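Local coordinates for pullulanase C protein (Klebsiella pneumoniae subsp. pneumoniae NTUH-K2044, PDB 5HJ1) that is a component of the type II secretion system, probably serving pullulanase export, whose PDZ domain can hold a fatty acid, at residues A[35-40]-A[51-56]. Sequence-based numbering, arbitrary orientation.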
loop_
_atom_site.group_PDB
_atom_site.type_symbol
_atom_site.label_atom_id
_atom_site.label_comp_id
_atom_site.label_asym_id
_atom_site.label_seq_id
_atom_site.Cartn_x
_atom_site.Cartn_y
_atom_site.Cartn_z
ATOM N N ARG A 35 4.358 -2.649 5.560
ATOM C CA ARG A 35 3.564 -3.706 6.233
ATOM C C ARG A 35 2.163 -3.143 6.444
ATOM O O ARG A 35 1.960 -2.066 6.995
ATOM C CB ARG A 35 4.188 -3.995 7.596
ATOM C CG ARG A 35 3.614 -5.224 8.378
ATOM C CD ARG A 35 3.882 -6.519 7.733
ATOM N NE ARG A 35 5.325 -6.785 7.640
ATOM C CZ ARG A 35 5.870 -7.676 6.869
ATOM N NH1 ARG A 35 5.116 -8.404 6.080
ATOM N NH2 ARG A 35 7.204 -7.843 6.833
ATOM N N LEU A 36 1.141 -3.906 6.042
ATOM C CA LEU A 36 -0.236 -3.507 6.099
ATOM C C LEU A 36 -1.012 -4.319 7.118
ATOM O O LEU A 36 -0.874 -5.533 7.206
ATOM C CB LEU A 36 -0.962 -3.722 4.754
ATOM C CG LEU A 36 -0.250 -3.123 3.556
ATOM C CD1 LEU A 36 -1.059 -3.481 2.301
ATOM C CD2 LEU A 36 -0.075 -1.647 3.690
ATOM N N ASN A 37 -1.864 -3.612 7.877
ATOM C CA ASN A 37 -2.792 -4.231 8.830
ATOM C C ASN A 37 -4.056 -3.409 8.784
ATOM O O ASN A 37 -4.115 -2.283 8.267
ATOM C CB ASN A 37 -2.160 -4.340 10.210
ATOM C CG ASN A 37 -1.350 -5.580 10.345
ATOM O OD1 ASN A 37 -1.857 -6.683 10.162
ATOM N ND2 ASN A 37 -0.041 -5.422 10.541
ATOM N N PRO A 38 -5.144 -3.932 9.376
ATOM C CA PRO A 38 -6.372 -3.165 9.317
ATOM C C PRO A 38 -6.282 -1.871 10.065
ATOM O O PRO A 38 -5.693 -1.788 11.150
ATOM C CB PRO A 38 -7.378 -4.142 9.962
ATOM C CG PRO A 38 -6.841 -5.499 9.812
ATOM C CD PRO A 38 -5.348 -5.309 9.866
ATOM N N GLY A 39 -6.951 -0.864 9.503
ATOM C CA GLY A 39 -7.239 0.363 10.184
ATOM C C GLY A 39 -8.459 0.125 11.150
ATOM O O GLY A 39 -8.926 -1.047 11.343
ATOM N N LYS A 40 -9.068 1.197 11.620
ATOM C CA LYS A 40 -10.282 1.073 12.430
ATOM C C LYS A 40 -11.357 0.356 11.686
ATOM O O LYS A 40 -12.157 -0.379 12.309
ATOM C CB LYS A 40 -10.720 2.435 12.873
ATOM C CG LYS A 40 -9.800 3.011 13.932
ATOM C CD LYS A 40 -10.273 4.331 14.451
ATOM C CE LYS A 40 -9.464 4.709 15.699
ATOM N NZ LYS A 40 -9.808 6.029 16.237
ATOM N N GLN A 51 -4.667 -9.290 3.571
ATOM C CA GLN A 51 -4.449 -10.106 4.750
ATOM C C GLN A 51 -3.590 -9.395 5.740
ATOM O O GLN A 51 -2.728 -8.614 5.363
ATOM C CB GLN A 51 -3.868 -11.444 4.385
ATOM C CG GLN A 51 -4.872 -12.298 3.609
ATOM C CD GLN A 51 -5.992 -12.830 4.500
ATOM O OE1 GLN A 51 -5.758 -13.551 5.464
ATOM N NE2 GLN A 51 -7.228 -12.438 4.200
ATOM N N ALA A 52 -3.797 -9.660 7.013
ATOM C CA ALA A 52 -2.968 -9.059 8.038
ATOM C C ALA A 52 -1.504 -9.367 7.732
ATOM O O ALA A 52 -1.108 -10.494 7.330
ATOM C CB ALA A 52 -3.283 -9.688 9.400
ATOM N N ASN A 53 -0.696 -8.358 7.989
ATOM C CA ASN A 53 0.767 -8.440 7.761
ATOM C C ASN A 53 1.197 -8.623 6.334
ATOM O O ASN A 53 2.333 -9.016 6.052
ATOM C CB ASN A 53 1.405 -9.447 8.746
ATOM C CG ASN A 53 1.363 -8.961 10.130
ATOM O OD1 ASN A 53 1.716 -7.815 10.434
ATOM N ND2 ASN A 53 0.903 -9.799 11.038
ATOM N N ASP A 54 0.331 -8.269 5.392
ATOM C CA ASP A 54 0.769 -8.236 4.019
ATOM C C ASP A 54 1.883 -7.178 3.861
ATOM O O ASP A 54 1.941 -6.181 4.560
ATOM C CB ASP A 54 -0.401 -7.788 3.071
ATOM C CG ASP A 54 -1.279 -8.909 2.587
ATOM O OD1 ASP A 54 -0.880 -10.105 2.691
ATOM O OD2 ASP A 54 -2.335 -8.581 2.046
ATOM N N LEU A 55 2.766 -7.426 2.900
ATOM C CA LEU A 55 3.868 -6.506 2.566
ATOM C C LEU A 55 3.623 -5.873 1.234
ATOM O O LEU A 55 3.719 -6.596 0.215
ATOM C CB LEU A 55 5.206 -7.247 2.609
ATOM C CG LEU A 55 6.422 -6.363 2.382
ATOM C CD1 LEU A 55 6.738 -5.536 3.598
ATOM C CD2 LEU A 55 7.683 -7.168 1.978
ATOM N N ALA A 56 3.252 -4.602 1.228
ATOM C CA ALA A 56 3.040 -3.849 -0.025
ATOM C C ALA A 56 4.372 -3.515 -0.681
ATOM O O ALA A 56 5.239 -2.871 -0.087
ATOM C CB ALA A 56 2.254 -2.591 0.191
#
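The Arg35 guanidinium has Leu55 CD1 over the centre of one face, 3.9 Å above its plane, and Asn53 at its edge, where NH1 donates to the backbone O of Asn53 at 2.8 Å. Bends at chi2 (66°) and chi3 (62°) carry the arginine chain over to Asn53 and Leu55. The amide planes of Asn37 and Asn53 stand 90° apart and are tied by a nearly straight bond, Asn37 ND2 to Asn53 OD1 at 3.0 Å; Asn53 OD1 lies in the plane of the Asn37 amide, yet ND2 meets that oxygen from above the Asn53 carbonyl plane. Asn37 OD1 in turn accepts the backbone N of Asn53, which also makes a weak bond to Leu36 O. Both ends of the Asn37 amide thus grip the type II turn from Gln51 to Asp54, whose Asp54 OD2 takes the N-H of Gln51 at 2.9 Å while OD1 pairs with Arg89. Leu36 N donates to Asp54 O (2.8 Å), and on the buried side Leu36 CD1 packs on Ala56 CB, which touches the bound vaccenic acid. Strands 30-38 and 54-59 run antiparallel here, well off a straight line, flanked within the PDZ sheet by strands 20-27 and 82-89.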